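Local atomic coordinates of 11R-lipoxygenase (Gersemia fruticosa, PDB entry 3VF1), a protein that probably catalyses the calcium-dependent addition of molecular oxygen to polyunsaturated fatty acids at a non-heme iron centre. Residues A[230-235]-A[611-616]; A[323-328]-A[619-624]; A[394-399]-A[576-581]; A[398-403]-A[569-574]. All coordinates share one frame; numbering follows the deposited sequence.

Contact 1: A[230-235]-A[611-616]; sequences EDFRQL and VIMASL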
loop_
_atom_site.group_PDB
_atom_site.type_symbol
_atom_site.label_atom_id
_atom_site.label_comp_id
_atom_site.label_asym_id
_atom_site.label_seq_id
_atom_site.Cartn_x
_atom_site.Cartn_y
_atom_site.Cartn_z
ATOM N N GLU A 230 31.004 -8.844 4.472
ATOM C CA GLU A 230 30.570 -8.798 5.864
ATOM C C GLU A 230 30.502 -7.372 6.403
ATOM O O GLU A 230 29.874 -7.127 7.433
ATOM C CB GLU A 230 31.501 -9.638 6.738
ATOM C CG GLU A 230 31.591 -11.094 6.317
ATOM C CD GLU A 230 30.228 -11.745 6.183
ATOM O OE1 GLU A 230 29.735 -12.310 7.183
ATOM O OE2 GLU A 230 29.647 -11.691 5.078
ATOM N N ASP A 231 31.142 -6.435 5.709
ATOM C CA ASP A 231 31.184 -5.049 6.168
ATOM C C ASP A 231 29.854 -4.323 5.973
ATOM O O ASP A 231 29.644 -3.247 6.535
ATOM C CB ASP A 231 32.304 -4.283 5.463
ATOM C CG ASP A 231 33.678 -4.615 6.017
ATOM O OD1 ASP A 231 33.760 -5.125 7.154
ATOM O OD2 ASP A 231 34.679 -4.358 5.318
ATOM N N PHE A 232 28.960 -4.902 5.179
ATOM C CA PHE A 232 27.633 -4.324 5.000
ATOM C C PHE A 232 26.863 -4.296 6.320
ATOM O O PHE A 232 25.921 -3.522 6.481
ATOM C CB PHE A 232 26.840 -5.094 3.942
ATOM C CG PHE A 232 27.166 -4.692 2.530
ATOM C CD1 PHE A 232 26.729 -3.478 2.025
ATOM C CD2 PHE A 232 27.903 -5.527 1.708
ATOM C CE1 PHE A 232 27.026 -3.102 0.728
ATOM C CE2 PHE A 232 28.200 -5.157 0.409
ATOM C CZ PHE A 232 27.762 -3.943 -0.081
ATOM N N ARG A 233 27.274 -5.138 7.264
ATOM C CA ARG A 233 26.650 -5.178 8.584
ATOM C C ARG A 233 26.896 -3.887 9.365
ATOM O O ARG A 233 26.252 -3.642 10.386
ATOM C CB ARG A 233 27.173 -6.376 9.382
ATOM C CG ARG A 233 26.794 -7.725 8.791
ATOM C CD ARG A 233 27.759 -8.819 9.224
ATOM N NE ARG A 233 27.433 -9.385 10.532
ATOM C CZ ARG A 233 26.854 -10.571 10.731
ATOM N NH1 ARG A 233 26.523 -11.351 9.709
ATOM N NH2 ARG A 233 26.606 -10.984 11.964
ATOM N N GLN A 234 27.826 -3.066 8.885
ATOM C CA GLN A 234 28.127 -1.792 9.529
ATOM C C GLN A 234 26.957 -0.822 9.420
ATOM O O GLN A 234 26.832 0.103 10.223
ATOM C CB GLN A 234 29.368 -1.155 8.900
ATOM C CG GLN A 234 30.658 -1.917 9.142
ATOM C CD GLN A 234 31.854 -1.254 8.489
ATOM O OE1 GLN A 234 31.790 -0.091 8.088
ATOM N NE2 GLN A 234 32.953 -1.990 8.375
ATOM N N LEU A 235 26.101 -1.037 8.426
ATOM C CA LEU A 235 24.985 -0.135 8.173
ATOM C C LEU A 235 23.865 -0.312 9.191
ATOM O O LEU A 235 22.968 0.527 9.287
ATOM C CB LEU A 235 24.445 -0.346 6.757
ATOM C CG LEU A 235 25.453 -0.098 5.634
ATOM C CD1 LEU A 235 24.805 -0.276 4.274
ATOM C CD2 LEU A 235 26.062 1.290 5.761
ATOM N N VAL A 611 36.250 -8.860 -6.826
ATOM C CA VAL A 611 35.524 -8.555 -8.054
ATOM C C VAL A 611 34.070 -8.255 -7.729
ATOM O O VAL A 611 33.478 -7.318 -8.267
ATOM C CB VAL A 611 35.574 -9.725 -9.053
ATOM C CG1 VAL A 611 34.585 -9.502 -10.193
ATOM C CG2 VAL A 611 36.985 -9.904 -9.592
ATOM N N ILE A 612 33.501 -9.063 -6.841
ATOM C CA ILE A 612 32.115 -8.898 -6.427
ATOM C C ILE A 612 31.911 -7.571 -5.699
ATOM O O ILE A 612 30.911 -6.890 -5.917
ATOM C CB ILE A 612 31.662 -10.072 -5.537
ATOM C CG1 ILE A 612 31.408 -11.306 -6.407
ATOM C CG2 ILE A 612 30.403 -9.710 -4.765
ATOM C CD1 ILE A 612 31.153 -12.580 -5.628
ATOM N N MET A 613 32.861 -7.203 -4.846
ATOM C CA MET A 613 32.777 -5.943 -4.112
ATOM C C MET A 613 32.806 -4.745 -5.057
ATOM O O MET A 613 32.335 -3.663 -4.709
ATOM C CB MET A 613 33.925 -5.821 -3.105
ATOM C CG MET A 613 33.957 -6.914 -2.049
ATOM S SD MET A 613 32.330 -7.309 -1.383
ATOM C CE MET A 613 31.869 -5.734 -0.669
ATOM N N ALA A 614 33.362 -4.940 -6.250
ATOM C CA ALA A 614 33.467 -3.858 -7.224
ATOM C C ALA A 614 32.152 -3.655 -7.970
ATOM O O ALA A 614 31.893 -2.573 -8.501
ATOM C CB ALA A 614 34.596 -4.136 -8.204
ATOM N N SER A 615 31.328 -4.699 -8.012
ATOM C CA SER A 615 30.020 -4.616 -8.653
ATOM C C SER A 615 28.972 -4.070 -7.691
ATOM O O SER A 615 28.156 -3.227 -8.062
ATOM C CB SER A 615 29.585 -5.988 -9.167
ATOM O OG SER A 615 30.274 -6.328 -10.356
ATOM N N LEU A 616 28.998 -4.554 -6.456
ATOM C CA LEU A 616 28.016 -4.143 -5.461
ATOM C C LEU A 616 28.126 -2.651 -5.165
ATOM O O LEU A 616 29.159 -2.029 -5.413
ATOM C CB LEU A 616 28.183 -4.955 -4.174
ATOM C CG LEU A 616 27.924 -6.458 -4.304
ATOM C CD1 LEU A 616 28.101 -7.152 -2.962
ATOM C CD2 LEU A 616 26.537 -6.725 -4.870
#
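F232 reaches out of the 3-10 turns of 230-235 and brings one corner of its ring, CE2, up to two side chains of 611-616. The methyl CE of M613 lies 3.9 Å from this CE2, and the methyl CD1 of L616 is also 3.9 Å from CE2. Both methyls come at the ring obliquely. With chi1 at -82°, CG of F232 stands opposite the carbonyl carbon and the ring is held out toward helix 609-615. M613 reaches it by folding: its chain bends at chi2 (-43°) and again at chi3 (-61°), which curls the sulfur and methyl back toward F232, and the two side chains run past each other in opposite directions. L616, shorter and less flexible, crosses the phenylalanine at a slant and touches it with CD1 alone. A broad, rigid aromatic suits this spot because a single ring carbon can meet two apolar methyls, while a flexible methionine can shape itself to what remains. The rings of W226 and H589 also meet F232, and I612 turns instead to helix 369-410. This is apolar core packing of the helical lipoxygenase domain, away from its iron, joining a 3-10 segment to helix 609-615 and the residue that follows it.

Contact 2: A[323-328]-A[619-624]; sequences PEDKRY and KHQAVT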
loop_
_atom_site.group_PDB
_atom_site.type_symbol
_atom_site.label_atom_id
_atom_site.label_comp_id
_atom_site.label_asym_id
_atom_site.label_seq_id
_atom_site.Cartn_x
_atom_site.Cartn_y
_atom_site.Cartn_z
ATOM N N PRO A 323 28.845 10.240 -16.709
ATOM C CA PRO A 323 30.300 10.131 -16.554
ATOM C C PRO A 323 30.718 9.666 -15.161
ATOM O O PRO A 323 31.655 8.878 -15.037
ATOM C CB PRO A 323 30.784 11.562 -16.802
ATOM C CG PRO A 323 29.737 12.173 -17.664
ATOM C CD PRO A 323 28.440 11.560 -17.223
ATOM N N GLU A 324 30.026 10.142 -14.130
ATOM C CA GLU A 324 30.417 9.868 -12.750
ATOM C C GLU A 324 29.598 8.756 -12.096
ATOM O O GLU A 324 29.890 8.348 -10.972
ATOM C CB GLU A 324 30.295 11.141 -11.912
ATOM C CG GLU A 324 31.239 12.255 -12.334
ATOM C CD GLU A 324 32.696 11.894 -12.126
ATOM O OE1 GLU A 324 32.971 10.906 -11.413
ATOM O OE2 GLU A 324 33.567 12.599 -12.679
ATOM N N ASP A 325 28.576 8.268 -12.791
ATOM C CA ASP A 325 27.700 7.246 -12.226
ATOM C C ASP A 325 27.129 6.347 -13.315
ATOM O O ASP A 325 26.226 6.742 -14.050
ATOM C CB ASP A 325 26.563 7.904 -11.440
ATOM C CG ASP A 325 25.888 6.946 -10.477
ATOM O OD1 ASP A 325 26.030 5.717 -10.655
ATOM O OD2 ASP A 325 25.212 7.422 -9.539
ATOM N N LYS A 326 27.665 5.134 -13.412
ATOM C CA LYS A 326 27.184 4.157 -14.382
ATOM C C LYS A 326 26.700 2.904 -13.664
ATOM O O LYS A 326 27.414 2.334 -12.837
ATOM C CB LYS A 326 28.289 3.792 -15.374
ATOM C CG LYS A 326 28.798 4.963 -16.193
ATOM C CD LYS A 326 29.696 4.497 -17.329
ATOM C CE LYS A 326 30.177 5.663 -18.178
ATOM N NZ LYS A 326 31.077 6.582 -17.424
ATOM N N ARG A 327 25.484 2.479 -13.986
ATOM C CA ARG A 327 24.894 1.306 -13.359
ATOM C C ARG A 327 24.454 0.310 -14.421
ATOM O O ARG A 327 24.241 0.674 -15.579
ATOM C CB ARG A 327 23.710 1.713 -12.483
ATOM C CG ARG A 327 24.068 2.761 -11.446
ATOM C CD ARG A 327 22.839 3.319 -10.756
ATOM N NE ARG A 327 23.168 4.481 -9.938
ATOM C CZ ARG A 327 22.272 5.239 -9.318
ATOM N NH1 ARG A 327 20.979 4.965 -9.418
ATOM N NH2 ARG A 327 22.671 6.277 -8.598
ATOM N N TYR A 328 24.318 -0.948 -14.023
ATOM C CA TYR A 328 24.005 -2.008 -14.968
ATOM C C TYR A 328 22.919 -2.931 -14.439
ATOM O O TYR A 328 22.696 -3.026 -13.232
ATOM C CB TYR A 328 25.264 -2.822 -15.271
ATOM C CG TYR A 328 26.409 -1.988 -15.791
ATOM C CD1 TYR A 328 27.262 -1.327 -14.918
ATOM C CD2 TYR A 328 26.636 -1.857 -17.154
ATOM C CE1 TYR A 328 28.309 -0.561 -15.388
ATOM C CE2 TYR A 328 27.683 -1.093 -17.633
ATOM C CZ TYR A 328 28.515 -0.446 -16.744
ATOM O OH TYR A 328 29.558 0.317 -17.214
ATOM N N LYS A 619 29.922 2.676 -0.740
ATOM C CA LYS A 619 29.517 3.014 0.620
ATOM C C LYS A 619 28.382 4.037 0.661
ATOM O O LYS A 619 27.381 3.826 1.342
ATOM C CB LYS A 619 30.721 3.502 1.428
ATOM C CG LYS A 619 31.806 2.445 1.575
ATOM C CD LYS A 619 32.775 2.766 2.699
ATOM C CE LYS A 619 33.811 1.666 2.857
ATOM N NZ LYS A 619 34.726 1.921 4.004
ATOM N N HIS A 620 28.532 5.137 -0.069
ATOM C CA HIS A 620 27.501 6.170 -0.096
ATOM C C HIS A 620 26.171 5.620 -0.601
ATOM O O HIS A 620 25.114 5.921 -0.048
ATOM C CB HIS A 620 27.934 7.343 -0.976
ATOM C CG HIS A 620 26.862 8.368 -1.182
ATOM N ND1 HIS A 620 26.619 9.382 -0.281
ATOM C CD2 HIS A 620 25.965 8.532 -2.184
ATOM C CE1 HIS A 620 25.622 10.130 -0.720
ATOM N NE2 HIS A 620 25.207 9.635 -1.873
ATOM N N GLN A 621 26.232 4.811 -1.654
ATOM C CA GLN A 621 25.031 4.254 -2.268
ATOM C C GLN A 621 24.305 3.320 -1.307
ATOM O O GLN A 621 23.075 3.332 -1.227
ATOM C CB GLN A 621 25.388 3.497 -3.550
ATOM C CG GLN A 621 25.862 4.383 -4.691
ATOM C CD GLN A 621 26.442 3.583 -5.842
ATOM O OE1 GLN A 621 26.894 2.453 -5.658
ATOM N NE2 GLN A 621 26.425 4.164 -7.037
ATOM N N ALA A 622 25.071 2.515 -0.577
ATOM C CA ALA A 622 24.496 1.537 0.338
ATOM C C ALA A 622 23.796 2.223 1.507
ATOM O O ALA A 622 22.728 1.791 1.940
ATOM C CB ALA A 622 25.570 0.592 0.843
ATOM N N VAL A 623 24.395 3.294 2.018
ATOM C CA VAL A 623 23.790 4.052 3.108
ATOM C C VAL A 623 22.499 4.712 2.633
ATOM O O VAL A 623 21.514 4.773 3.369
ATOM C CB VAL A 623 24.738 5.142 3.646
ATOM C CG1 VAL A 623 24.034 5.987 4.698
ATOM C CG2 VAL A 623 25.997 4.517 4.224
ATOM N N THR A 624 22.512 5.208 1.400
ATOM C CA THR A 624 21.336 5.850 0.827
ATOM C C THR A 624 20.149 4.897 0.839
ATOM O O THR A 624 19.027 5.296 1.151
ATOM C CB THR A 624 21.590 6.323 -0.618
ATOM O OG1 THR A 624 22.515 7.417 -0.611
ATOM C CG2 THR A 624 20.289 6.771 -1.276
#
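Q621 of helix 619-632 extends its amide toward D325 and R327, which form a side-on, two-nitrogen salt bridge at a small, weakly bonded antiparallel hairpin (strands 321-322 and 325-326), D325 in its second strand and R327 just after. The glutamine chain is stretched out beyond CG, a length that lets a helix side chain touch the strand without the backbones coming close. Its NE2 stops 4.0 Å from OD1 of D325, too far for a hydrogen bond, with the amide and carboxylate planes 33° apart; it lies 4.4 Å from NE of R327, oblique to the guanidinium. The approach is thus polar packing against an ion pair already matched within its own segment. D325 holds CG opposite its backbone N (chi1 -162°), facing the arginine two residues on. R327 NH1 also donates to the carbonyls of L450 and D447. With an alanine in place of D325, the carboxylate is gone, and R327 NE and NH2 would probably lose their mate and leave the guanidinium freer to turn beside Q621. In the bridge itself NE meets OD1 at 3.2 Å from above the carboxylate plane, whereas NH2 reaches OD2 at 2.9 Å on the syn side but also tilted out of that plane.

Contact 3: A[394-399]-A[576-581]; sequences LRCHLM and AAVNFS. With FE2 (Fe (II) ion), chain E.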
loop_
_atom_site.group_PDB
_atom_site.type_symbol
_atom_site.label_atom_id
_atom_site.label_comp_id
_atom_site.label_asym_id
_atom_site.label_seq_id
_atom_site.Cartn_x
_atom_site.Cartn_y
_atom_site.Cartn_z
ATOM N N LEU A 394 3.912 0.874 -8.167
ATOM C CA LEU A 394 2.825 0.795 -9.140
ATOM C C LEU A 394 1.622 0.018 -8.613
ATOM O O LEU A 394 0.522 0.561 -8.501
ATOM C CB LEU A 394 3.302 0.153 -10.444
ATOM C CG LEU A 394 2.183 -0.066 -11.469
ATOM C CD1 LEU A 394 1.530 1.259 -11.842
ATOM C CD2 LEU A 394 2.701 -0.776 -12.711
ATOM N N ARG A 395 1.834 -1.252 -8.286
ATOM C CA ARG A 395 0.727 -2.163 -8.018
ATOM C C ARG A 395 0.045 -1.941 -6.665
ATOM O O ARG A 395 -1.021 -2.503 -6.412
ATOM C CB ARG A 395 1.195 -3.615 -8.153
ATOM C CG ARG A 395 1.463 -4.031 -9.591
ATOM C CD ARG A 395 1.815 -5.507 -9.704
ATOM N NE ARG A 395 0.722 -6.376 -9.275
ATOM C CZ ARG A 395 -0.325 -6.704 -10.030
ATOM N NH1 ARG A 395 -0.445 -6.230 -11.264
ATOM N NH2 ARG A 395 -1.264 -7.505 -9.545
ATOM N N CYS A 396 0.649 -1.133 -5.801
ATOM C CA CYS A 396 0.013 -0.773 -4.535
ATOM C C CYS A 396 -0.326 0.714 -4.487
ATOM O O CYS A 396 -1.499 1.087 -4.450
ATOM C CB CYS A 396 0.899 -1.140 -3.338
ATOM S SG CYS A 396 1.050 -2.913 -3.014
ATOM N N HIS A 397 0.700 1.556 -4.487
ATOM C CA HIS A 397 0.502 2.994 -4.344
ATOM C C HIS A 397 -0.336 3.585 -5.481
ATOM O O HIS A 397 -1.411 4.136 -5.241
ATOM C CB HIS A 397 1.851 3.717 -4.252
ATOM C CG HIS A 397 2.511 3.597 -2.913
ATOM N ND1 HIS A 397 2.677 4.673 -2.068
ATOM C CD2 HIS A 397 3.044 2.529 -2.272
ATOM C CE1 HIS A 397 3.286 4.274 -0.965
ATOM N NE2 HIS A 397 3.518 2.978 -1.064
ATOM N N LEU A 398 0.151 3.470 -6.711
ATOM C CA LEU A 398 -0.478 4.145 -7.844
ATOM C C LEU A 398 -1.797 3.504 -8.284
ATOM O O LEU A 398 -2.735 4.208 -8.652
ATOM C CB LEU A 398 0.493 4.211 -9.027
ATOM C CG LEU A 398 1.809 4.945 -8.750
ATOM C CD1 LEU A 398 2.633 5.071 -10.022
ATOM C CD2 LEU A 398 1.557 6.317 -8.140
ATOM N N MET A 399 -1.875 2.179 -8.246
ATOM C CA MET A 399 -3.076 1.478 -8.700
ATOM C C MET A 399 -4.257 1.655 -7.744
ATOM O O MET A 399 -5.410 1.474 -8.137
ATOM C CB MET A 399 -2.785 -0.012 -8.899
ATOM C CG MET A 399 -2.055 -0.333 -10.198
ATOM S SD MET A 399 -3.080 -0.080 -11.664
ATOM C CE MET A 399 -4.240 -1.438 -11.523
ATOM N N ALA A 576 1.485 -4.023 3.098
ATOM C CA ALA A 576 2.242 -4.364 4.295
ATOM C C ALA A 576 3.281 -5.436 3.995
ATOM O O ALA A 576 4.417 -5.364 4.466
ATOM C CB ALA A 576 1.306 -4.837 5.400
ATOM N N ALA A 577 2.887 -6.428 3.205
ATOM C CA ALA A 577 3.749 -7.570 2.918
ATOM C C ALA A 577 4.975 -7.168 2.104
ATOM O O ALA A 577 6.068 -7.691 2.318
ATOM C CB ALA A 577 2.962 -8.650 2.188
ATOM N N VAL A 578 4.790 -6.235 1.176
ATOM C CA VAL A 578 5.863 -5.837 0.272
ATOM C C VAL A 578 6.526 -4.522 0.682
ATOM O O VAL A 578 7.428 -4.047 -0.003
ATOM C CB VAL A 578 5.349 -5.681 -1.172
ATOM C CG1 VAL A 578 4.496 -6.882 -1.568
ATOM C CG2 VAL A 578 4.558 -4.390 -1.325
ATOM N N ASN A 579 6.084 -3.934 1.788
ATOM C CA ASN A 579 6.616 -2.645 2.223
ATOM C C ASN A 579 7.396 -2.733 3.536
ATOM O O ASN A 579 8.576 -2.395 3.586
ATOM C CB ASN A 579 5.483 -1.623 2.354
ATOM C CG ASN A 579 5.991 -0.204 2.546
ATOM O OD1 ASN A 579 5.978 0.608 1.615
ATOM N ND2 ASN A 579 6.426 0.106 3.758
ATOM N N PHE A 580 6.737 -3.194 4.594
ATOM C CA PHE A 580 7.347 -3.199 5.922
ATOM C C PHE A 580 8.300 -4.373 6.122
ATOM O O PHE A 580 8.938 -4.492 7.170
ATOM C CB PHE A 580 6.266 -3.191 7.005
ATOM C CG PHE A 580 5.424 -1.950 6.995
ATOM C CD1 PHE A 580 5.919 -0.760 7.497
ATOM C CD2 PHE A 580 4.144 -1.972 6.473
ATOM C CE1 PHE A 580 5.150 0.387 7.481
ATOM C CE2 PHE A 580 3.370 -0.829 6.454
ATOM C CZ PHE A 580 3.874 0.353 6.958
ATOM N N SER A 581 8.397 -5.232 5.113
ATOM C CA SER A 581 9.349 -6.334 5.129
ATOM C C SER A 581 10.665 -5.924 4.471
ATOM O O SER A 581 11.586 -6.734 4.350
ATOM C CB SER A 581 8.766 -7.533 4.387
ATOM O OG SER A 581 8.477 -7.195 3.041
HETATM FE FE FE2 E . 4.585 2.072 0.579
HETATM O O HOH W 1 6.562 3.057 1.372
#
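The imidazole of H397 and the amide of N579 turn toward each other across an iron(II) ion, with OD1 of N579 at the edge of the H397 ring, near its plane. These two belong to the non-heme iron centre of the lipoxygenase fold, where long helices 369-410 and 557-579 run through the core and supply ligands from facing sides. NE2 of H397 binds the iron at 2.2 Å and OD1 of N579 binds it at 2.3 Å. These two ligand atoms are 4.3 Å apart, and the metal rather than direct contact joins them. H392, H575 and the terminal carboxylate oxygen OXT of I698 bind as well, and a water 2.4 Å from the iron is the sixth ligand. The other end of the amide is also held: ND2 of N579 sits 3.8 Å above the F580 ring, over its centre, and has its main polar partner in L632. Such a grip should fix which end of the amide faces the metal. The asparagine is aimed at the iron by its first torsion (chi1 -169°), which sets CG opposite the backbone N. Beside the polar site, SG of C396 packs on CG2 of V578, small apolar groups fit for the seam between two helices. A wider pi-type turn spans 394-398, probably helping to present H397, as pi turns do in lipoxygenases. It is marked by M399 N donating to L394 O at 2.9 Å.

Contact 4: A[398-403]-A[569-574]; sequences LMMEPT and FTCSCQ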
loop_
_atom_site.group_PDB
_atom_site.type_symbol
_atom_site.label_atom_id
_atom_site.label_comp_id
_atom_site.label_asym_id
_atom_site.label_seq_id
_atom_site.Cartn_x
_atom_site.Cartn_y
_atom_site.Cartn_z
ATOM N N LEU A 398 0.151 3.470 -6.711
ATOM C CA LEU A 398 -0.478 4.145 -7.844
ATOM C C LEU A 398 -1.797 3.504 -8.284
ATOM O O LEU A 398 -2.735 4.208 -8.652
ATOM C CB LEU A 398 0.493 4.211 -9.027
ATOM C CG LEU A 398 1.809 4.945 -8.750
ATOM C CD1 LEU A 398 2.633 5.071 -10.022
ATOM C CD2 LEU A 398 1.557 6.317 -8.140
ATOM N N MET A 399 -1.875 2.179 -8.246
ATOM C CA MET A 399 -3.076 1.478 -8.700
ATOM C C MET A 399 -4.257 1.655 -7.744
ATOM O O MET A 399 -5.410 1.474 -8.137
ATOM C CB MET A 399 -2.785 -0.012 -8.899
ATOM C CG MET A 399 -2.055 -0.333 -10.198
ATOM S SD MET A 399 -3.080 -0.080 -11.664
ATOM C CE MET A 399 -4.240 -1.438 -11.523
ATOM N N MET A 400 -3.978 2.011 -6.496
ATOM C CA MET A 400 -5.037 2.166 -5.501
ATOM C C MET A 400 -5.503 3.612 -5.349
ATOM O O MET A 400 -6.592 3.860 -4.835
ATOM C CB MET A 400 -4.577 1.636 -4.140
ATOM C CG MET A 400 -4.483 0.120 -4.052
ATOM S SD MET A 400 -6.043 -0.705 -4.412
ATOM C CE MET A 400 -5.759 -1.258 -6.089
ATOM N N GLU A 401 -4.691 4.566 -5.792
ATOM C CA GLU A 401 -5.018 5.977 -5.611
ATOM C C GLU A 401 -6.347 6.364 -6.272
ATOM O O GLU A 401 -7.136 7.108 -5.687
ATOM C CB GLU A 401 -3.894 6.869 -6.140
ATOM C CG GLU A 401 -4.096 8.346 -5.840
ATOM C CD GLU A 401 -2.991 9.215 -6.405
ATOM O OE1 GLU A 401 -1.946 8.666 -6.819
ATOM O OE2 GLU A 401 -3.169 10.452 -6.436
ATOM N N PRO A 402 -6.598 5.863 -7.491
ATOM C CA PRO A 402 -7.830 6.206 -8.210
ATOM C C PRO A 402 -9.104 5.961 -7.400
ATOM O O PRO A 402 -10.075 6.696 -7.569
ATOM C CB PRO A 402 -7.789 5.282 -9.427
ATOM C CG PRO A 402 -6.345 5.039 -9.656
ATOM C CD PRO A 402 -5.720 4.996 -8.296
ATOM N N THR A 403 -9.101 4.948 -6.536
ATOM C CA THR A 403 -10.288 4.628 -5.749
ATOM C C THR A 403 -10.530 5.696 -4.690
ATOM O O THR A 403 -11.673 5.961 -4.319
ATOM C CB THR A 403 -10.179 3.250 -5.061
ATOM O OG1 THR A 403 -9.187 3.295 -4.029
ATOM C CG2 THR A 403 -9.829 2.163 -6.075
ATOM N N PHE A 569 -7.898 -5.243 0.579
ATOM C CA PHE A 569 -6.783 -6.172 0.724
ATOM C C PHE A 569 -5.469 -5.547 0.266
ATOM O O PHE A 569 -4.438 -5.721 0.909
ATOM C CB PHE A 569 -7.048 -7.448 -0.073
ATOM C CG PHE A 569 -5.909 -8.424 -0.043
ATOM C CD1 PHE A 569 -5.821 -9.375 0.961
ATOM C CD2 PHE A 569 -4.923 -8.389 -1.014
ATOM C CE1 PHE A 569 -4.773 -10.273 0.994
ATOM C CE2 PHE A 569 -3.871 -9.287 -0.986
ATOM C CZ PHE A 569 -3.796 -10.229 0.018
ATOM N N THR A 570 -5.512 -4.819 -0.845
ATOM C CA THR A 570 -4.309 -4.227 -1.420
ATOM C C THR A 570 -3.806 -3.047 -0.591
ATOM O O THR A 570 -2.598 -2.860 -0.433
ATOM C CB THR A 570 -4.547 -3.757 -2.868
ATOM O OG1 THR A 570 -4.861 -4.884 -3.692
ATOM C CG2 THR A 570 -3.311 -3.062 -3.422
ATOM N N CYS A 571 -4.732 -2.251 -0.067
ATOM C CA CYS A 571 -4.367 -1.073 0.713
ATOM C C CYS A 571 -3.818 -1.452 2.087
ATOM O O CYS A 571 -3.062 -0.688 2.691
ATOM C CB CYS A 571 -5.572 -0.147 0.881
ATOM S SG CYS A 571 -6.130 0.645 -0.643
ATOM N N SER A 572 -4.199 -2.626 2.580
ATOM C CA SER A 572 -3.770 -3.064 3.903
ATOM C C SER A 572 -2.715 -4.170 3.842
ATOM O O SER A 572 -1.540 -3.927 4.119
ATOM C CB SER A 572 -4.974 -3.524 4.734
ATOM O OG SER A 572 -5.657 -4.600 4.114
ATOM N N CYS A 573 -3.137 -5.375 3.474
ATOM C CA CYS A 573 -2.272 -6.551 3.546
ATOM C C CYS A 573 -1.142 -6.531 2.517
ATOM O O CYS A 573 0.033 -6.598 2.879
ATOM C CB CYS A 573 -3.104 -7.823 3.378
ATOM S SG CYS A 573 -4.299 -8.090 4.696
ATOM N N GLN A 574 -1.496 -6.445 1.239
ATOM C CA GLN A 574 -0.501 -6.510 0.176
ATOM C C GLN A 574 0.595 -5.475 0.395
ATOM O O GLN A 574 1.779 -5.802 0.354
ATOM C CB GLN A 574 -1.149 -6.297 -1.191
ATOM C CG GLN A 574 -0.195 -6.494 -2.364
ATOM C CD GLN A 574 0.320 -7.920 -2.479
ATOM O OE1 GLN A 574 -0.048 -8.793 -1.692
ATOM N NE2 GLN A 574 1.175 -8.161 -3.464
#
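M400 lays its CG against the methyl of T570, where M400 CG and T570 CG2 come within 3.4 Å, a tight fit. Further along, its SD rests 3.7 Å from CB of the same threonine, so the two side chains cross obliquely with several atoms in touch. SG of C571 also meets M400 CG, at 3.8 Å, roughly at right angles to the threonine methyl. A bent methionine suits this spot: the chain bends at chi2 (-58°) and again at chi3, which keeps CG, SD and CE all near the threonine methyl. T570 gives only its carbon side to the interface; chi1 of -63° sets CG2 opposite the backbone N, while OG1 is satisfied by the carbonyl of V566 in its own helix. Trimming M400 to an alanine removes everything beyond CB and would probably leave a gap beside T570 CG2 and C571 SG. Just beyond, P402 has no amide hydrogen to give and the helix kinks; T403 OG1 takes up M400 O at 2.8 Å, in the carbonyl plane. The pair joins helices 369-410 and 557-579 near the centre of the folded chain, with I428 of helix 428-438 also against M400 and helix 491-514 packed on F569 and C573.

How the contacts relate
From the N terminus, 230-235 opens contact 1 and 323-328 opens contact 2; helix 369-410 then starts contacts 3 and 4 from overlapping segments that share L398 and M399. Helix 557-579 closes contact 4 first, at 569-574, and contact 3 next, at 576-581. Both loops lie within the longer ones of contacts 1 and 2, which close later at 611-616 and 619-624. Contacts 1 and 2 therefore cross, and they touch where L235 packs on A622 and V623. Contacts 3 and 4, 8 Å apart, tie the two long core helices together, contact 3 at the iron and contact 4 beside it, their centres 25 Å or more from those of contacts 1 and 2, which join outlying segments to helices 609-615 and 619-632.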